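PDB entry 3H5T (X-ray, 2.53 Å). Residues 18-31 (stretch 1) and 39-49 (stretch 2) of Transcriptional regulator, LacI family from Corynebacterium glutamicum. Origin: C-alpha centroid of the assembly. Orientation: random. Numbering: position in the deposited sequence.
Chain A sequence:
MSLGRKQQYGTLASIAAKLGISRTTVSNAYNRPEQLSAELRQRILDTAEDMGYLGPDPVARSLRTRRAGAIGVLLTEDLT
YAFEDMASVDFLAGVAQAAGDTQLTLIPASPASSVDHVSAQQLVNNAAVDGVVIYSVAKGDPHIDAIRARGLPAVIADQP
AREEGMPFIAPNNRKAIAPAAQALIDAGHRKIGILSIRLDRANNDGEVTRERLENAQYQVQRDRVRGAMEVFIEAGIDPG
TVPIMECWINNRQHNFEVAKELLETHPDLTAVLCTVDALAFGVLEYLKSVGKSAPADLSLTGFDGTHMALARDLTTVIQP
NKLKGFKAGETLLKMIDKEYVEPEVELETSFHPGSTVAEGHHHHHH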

# COMPACT_ATOMS: atom_id res chain seq x y z
N LYS A 18 -14.49 -23.39 32.75
CA LYS A 18 -13.33 -23.90 33.46
C LYS A 18 -13.58 -23.95 34.98
O LYS A 18 -12.99 -24.77 35.69
CB LYS A 18 -12.09 -23.04 33.15
CG LYS A 18 -10.81 -23.53 33.83
CD LYS A 18 -9.68 -22.50 33.73
CE LYS A 18 -8.46 -22.92 34.58
NZ LYS A 18 -7.35 -21.90 34.59
N LEU A 19 -14.46 -23.08 35.47
CA LEU A 19 -14.75 -23.02 36.90
C LEU A 19 -16.10 -23.64 37.30
O LEU A 19 -16.48 -23.63 38.48
CB LEU A 19 -14.70 -21.57 37.38
CG LEU A 19 -13.35 -20.88 37.23
CD1 LEU A 19 -13.53 -19.38 37.30
CD2 LEU A 19 -12.41 -21.37 38.32
N GLY A 20 -16.83 -24.16 36.33
CA GLY A 20 -18.12 -24.74 36.63
C GLY A 20 -19.15 -23.75 37.16
O GLY A 20 -20.02 -24.12 37.95
N ILE A 21 -19.05 -22.49 36.74
CA ILE A 21 -20.02 -21.48 37.15
C ILE A 21 -20.71 -20.92 35.91
O ILE A 21 -20.49 -21.41 34.80
CB ILE A 21 -19.35 -20.32 37.97
CG1 ILE A 21 -18.16 -19.74 37.21
CG2 ILE A 21 -18.92 -20.83 39.34
CD1 ILE A 21 -17.48 -18.59 37.96
N SER A 22 -21.55 -19.91 36.08
CA SER A 22 -22.27 -19.32 34.95
C SER A 22 -21.50 -18.16 34.32
O SER A 22 -20.63 -17.57 34.95
CB SER A 22 -23.65 -18.84 35.39
OG SER A 22 -24.47 -19.94 35.78
N ARG A 23 -21.81 -17.84 33.07
CA ARG A 23 -21.12 -16.73 32.43
C ARG A 23 -21.50 -15.43 33.15
O ARG A 23 -20.71 -14.50 33.20
CB ARG A 23 -21.47 -16.64 30.95
CG ARG A 23 -22.81 -16.04 30.69
CD ARG A 23 -22.99 -15.69 29.24
NE ARG A 23 -24.13 -14.79 29.09
CZ ARG A 23 -24.69 -14.46 27.93
NH1 ARG A 23 -24.21 -14.96 26.80
NH2 ARG A 23 -25.72 -13.64 27.91
N THR A 24 -22.71 -15.37 33.69
CA THR A 24 -23.14 -14.18 34.42
C THR A 24 -22.31 -14.09 35.70
O THR A 24 -21.99 -12.98 36.16
CB THR A 24 -24.65 -14.25 34.77
OG1 THR A 24 -25.42 -14.29 33.56
CG2 THR A 24 -25.07 -13.02 35.56
N THR A 25 -21.96 -15.24 36.27
CA THR A 25 -21.15 -15.28 37.48
C THR A 25 -19.84 -14.56 37.16
O THR A 25 -19.40 -13.69 37.91
CB THR A 25 -20.79 -16.72 37.91
OG1 THR A 25 -21.96 -17.56 37.88
CG2 THR A 25 -20.23 -16.72 39.32
N VAL A 26 -19.24 -14.94 36.04
CA VAL A 26 -17.97 -14.36 35.59
C VAL A 26 -18.13 -12.86 35.34
O VAL A 26 -17.27 -12.07 35.71
CB VAL A 26 -17.47 -15.03 34.27
CG1 VAL A 26 -16.18 -14.34 33.78
CG2 VAL A 26 -17.21 -16.51 34.51
N SER A 27 -19.23 -12.48 34.71
CA SER A 27 -19.50 -11.07 34.43
C SER A 27 -19.58 -10.25 35.73
O SER A 27 -18.97 -9.18 35.83
CB SER A 27 -20.81 -10.93 33.65
OG SER A 27 -20.99 -9.60 33.22
N ASN A 28 -20.33 -10.75 36.71
CA ASN A 28 -20.47 -10.05 37.98
C ASN A 28 -19.10 -9.76 38.58
O ASN A 28 -18.89 -8.73 39.22
CB ASN A 28 -21.31 -10.88 38.95
CG ASN A 28 -22.75 -10.99 38.52
OD1 ASN A 28 -23.22 -10.19 37.72
ND2 ASN A 28 -23.47 -11.96 39.05
N ALA A 29 -18.16 -10.67 38.37
CA ALA A 29 -16.82 -10.49 38.88
C ALA A 29 -16.26 -9.17 38.37
O ALA A 29 -15.47 -8.52 39.06
CB ALA A 29 -15.93 -11.65 38.43
N TYR A 30 -16.69 -8.77 37.18
CA TYR A 30 -16.23 -7.53 36.55
C TYR A 30 -17.10 -6.30 36.75
O TYR A 30 -16.58 -5.22 37.00
CB TYR A 30 -16.04 -7.74 35.04
CG TYR A 30 -14.86 -8.62 34.69
CD1 TYR A 30 -13.58 -8.08 34.57
CD2 TYR A 30 -15.01 -10.00 34.57
CE1 TYR A 30 -12.48 -8.89 34.33
CE2 TYR A 30 -13.91 -10.82 34.32
CZ TYR A 30 -12.65 -10.25 34.21
OH TYR A 30 -11.55 -11.05 34.00
N ASN A 31 -18.42 -6.48 36.64
CA ASN A 31 -19.38 -5.37 36.74
C ASN A 31 -20.24 -5.27 38.01
O ASN A 31 -20.83 -4.22 38.27
CB ASN A 31 -20.33 -5.41 35.54
CG ASN A 31 -19.62 -5.73 34.23
OD1 ASN A 31 -19.56 -6.88 33.81
ND2 ASN A 31 -19.07 -4.71 33.60
N GLU A 39 -13.63 -14.29 47.54
CA GLU A 39 -12.84 -15.44 47.13
C GLU A 39 -13.16 -15.94 45.71
O GLU A 39 -12.24 -16.32 44.97
CB GLU A 39 -13.01 -16.58 48.13
CG GLU A 39 -12.50 -16.26 49.54
CD GLU A 39 -13.52 -15.52 50.41
OE1 GLU A 39 -13.85 -16.05 51.49
OE2 GLU A 39 -13.98 -14.42 50.05
N LEU A 40 -14.43 -15.95 45.33
CA LEU A 40 -14.81 -16.40 43.99
C LEU A 40 -14.46 -15.33 42.96
O LEU A 40 -14.14 -15.64 41.81
CB LEU A 40 -16.31 -16.71 43.90
CG LEU A 40 -16.80 -17.20 42.52
CD1 LEU A 40 -16.14 -18.53 42.17
CD2 LEU A 40 -18.33 -17.36 42.52
N ARG A 41 -14.50 -14.06 43.38
CA ARG A 41 -14.17 -12.98 42.46
C ARG A 41 -12.70 -13.09 42.11
O ARG A 41 -12.31 -13.00 40.94
CB ARG A 41 -14.45 -11.63 43.12
CG ARG A 41 -14.14 -10.43 42.26
CD ARG A 41 -14.52 -9.15 42.97
NE ARG A 41 -14.28 -7.99 42.12
CZ ARG A 41 -13.08 -7.49 41.84
NH1 ARG A 41 -11.99 -8.04 42.37
NH2 ARG A 41 -12.96 -6.46 41.02
N GLN A 42 -11.88 -13.30 43.13
CA GLN A 42 -10.44 -13.44 42.93
C GLN A 42 -10.13 -14.65 42.04
O GLN A 42 -9.29 -14.57 41.15
CB GLN A 42 -9.73 -13.59 44.28
CG GLN A 42 -8.25 -13.36 44.16
CD GLN A 42 -7.95 -12.02 43.51
OE1 GLN A 42 -8.21 -10.96 44.10
NE2 GLN A 42 -7.43 -12.05 42.29
N ARG A 43 -10.82 -15.76 42.28
CA ARG A 43 -10.62 -16.96 41.48
C ARG A 43 -10.97 -16.71 40.00
O ARG A 43 -10.27 -17.15 39.10
CB ARG A 43 -11.48 -18.11 42.03
CG ARG A 43 -11.16 -19.46 41.40
CD ARG A 43 -12.05 -20.54 41.97
NE ARG A 43 -11.84 -20.69 43.40
CZ ARG A 43 -10.76 -21.22 43.95
NH1 ARG A 43 -9.77 -21.66 43.18
NH2 ARG A 43 -10.65 -21.30 45.27
N ILE A 44 -12.07 -16.00 39.77
CA ILE A 44 -12.50 -15.68 38.41
C ILE A 44 -11.48 -14.76 37.76
O ILE A 44 -11.12 -14.95 36.60
CB ILE A 44 -13.89 -15.00 38.42
CG1 ILE A 44 -14.96 -16.03 38.78
CG2 ILE A 44 -14.18 -14.35 37.06
CD1 ILE A 44 -16.28 -15.41 39.14
N LEU A 45 -11.00 -13.78 38.51
CA LEU A 45 -10.00 -12.84 38.00
C LEU A 45 -8.66 -13.52 37.69
O LEU A 45 -8.05 -13.24 36.66
CB LEU A 45 -9.79 -11.71 39.01
CG LEU A 45 -10.99 -10.78 39.21
CD1 LEU A 45 -10.57 -9.62 40.12
CD2 LEU A 45 -11.48 -10.25 37.85
N ASP A 46 -8.21 -14.40 38.58
CA ASP A 46 -6.94 -15.09 38.36
C ASP A 46 -7.06 -16.07 37.21
O ASP A 46 -6.13 -16.21 36.42
CB ASP A 46 -6.50 -15.84 39.62
CG ASP A 46 -6.20 -14.91 40.78
OD1 ASP A 46 -5.80 -13.75 40.54
OD2 ASP A 46 -6.33 -15.35 41.94
N THR A 47 -8.20 -16.75 37.11
CA THR A 47 -8.42 -17.68 36.01
C THR A 47 -8.39 -16.88 34.69
O THR A 47 -7.94 -17.38 33.66
CB THR A 47 -9.78 -18.41 36.15
OG1 THR A 47 -9.73 -19.31 37.26
CG2 THR A 47 -10.09 -19.21 34.90
N ALA A 48 -8.87 -15.64 34.73
CA ALA A 48 -8.87 -14.80 33.54
C ALA A 48 -7.42 -14.45 33.21
O ALA A 48 -7.02 -14.39 32.05
CB ALA A 48 -9.66 -13.53 33.81
N GLU A 49 -6.63 -14.23 34.25
CA GLU A 49 -5.23 -13.90 34.08
C GLU A 49 -4.48 -15.06 33.43
O GLU A 49 -3.74 -14.86 32.48
CB GLU A 49 -4.63 -13.57 35.45
CG GLU A 49 -3.17 -13.22 35.47
CD GLU A 49 -2.78 -12.61 36.80
OE1 GLU A 49 -3.22 -13.13 37.85
OE2 GLU A 49 -2.02 -11.62 36.80

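When two helices cross almost at right angles, their contact is short, and a single well-placed side chain can organize it. Helix 23-31 and helix 39-49 of this LacI-family regulator illustrate the principle: their axes cross at -96° and approach to 9.3 Å, with the A29 and R41 CA atoms 5.1 Å apart. The knob is I44, set among L19, T25, V26 and A29. Its chi1 of -72° (m) and chi2 of 166° (t) place both branches against stretch 1: CG2 lies 3.5 Å from A29 CB and 3.8 Å from V26 CG1, and CD1 lies 3.6 Å from I21 CD1 and 3.8 Å from A29 CB. A29, with only a methyl, lets the backbones come close.

Flanking residues adapt. Y30 starts with its CA-to-CB bond pointing away, yet chi1 of -71° (m) brings the ring back, so that L45 CD2 sits over one face in a CH-pi contact, 4.2 Å from the ring centroid, and A48 CB meets the edge, 3.1 Å from Y30 OH. Near the start of stretch 1, K18 meets T47, whose rotamer m lets OG1 donate to R43 O (2.9 Å), satisfying its hydroxyl within its own helix, while T47 CG2 packs 3.5 Å from K18 CD, on an extended all-t chain. No clear hydrogen bond spans the stretches; apolar packing dominates.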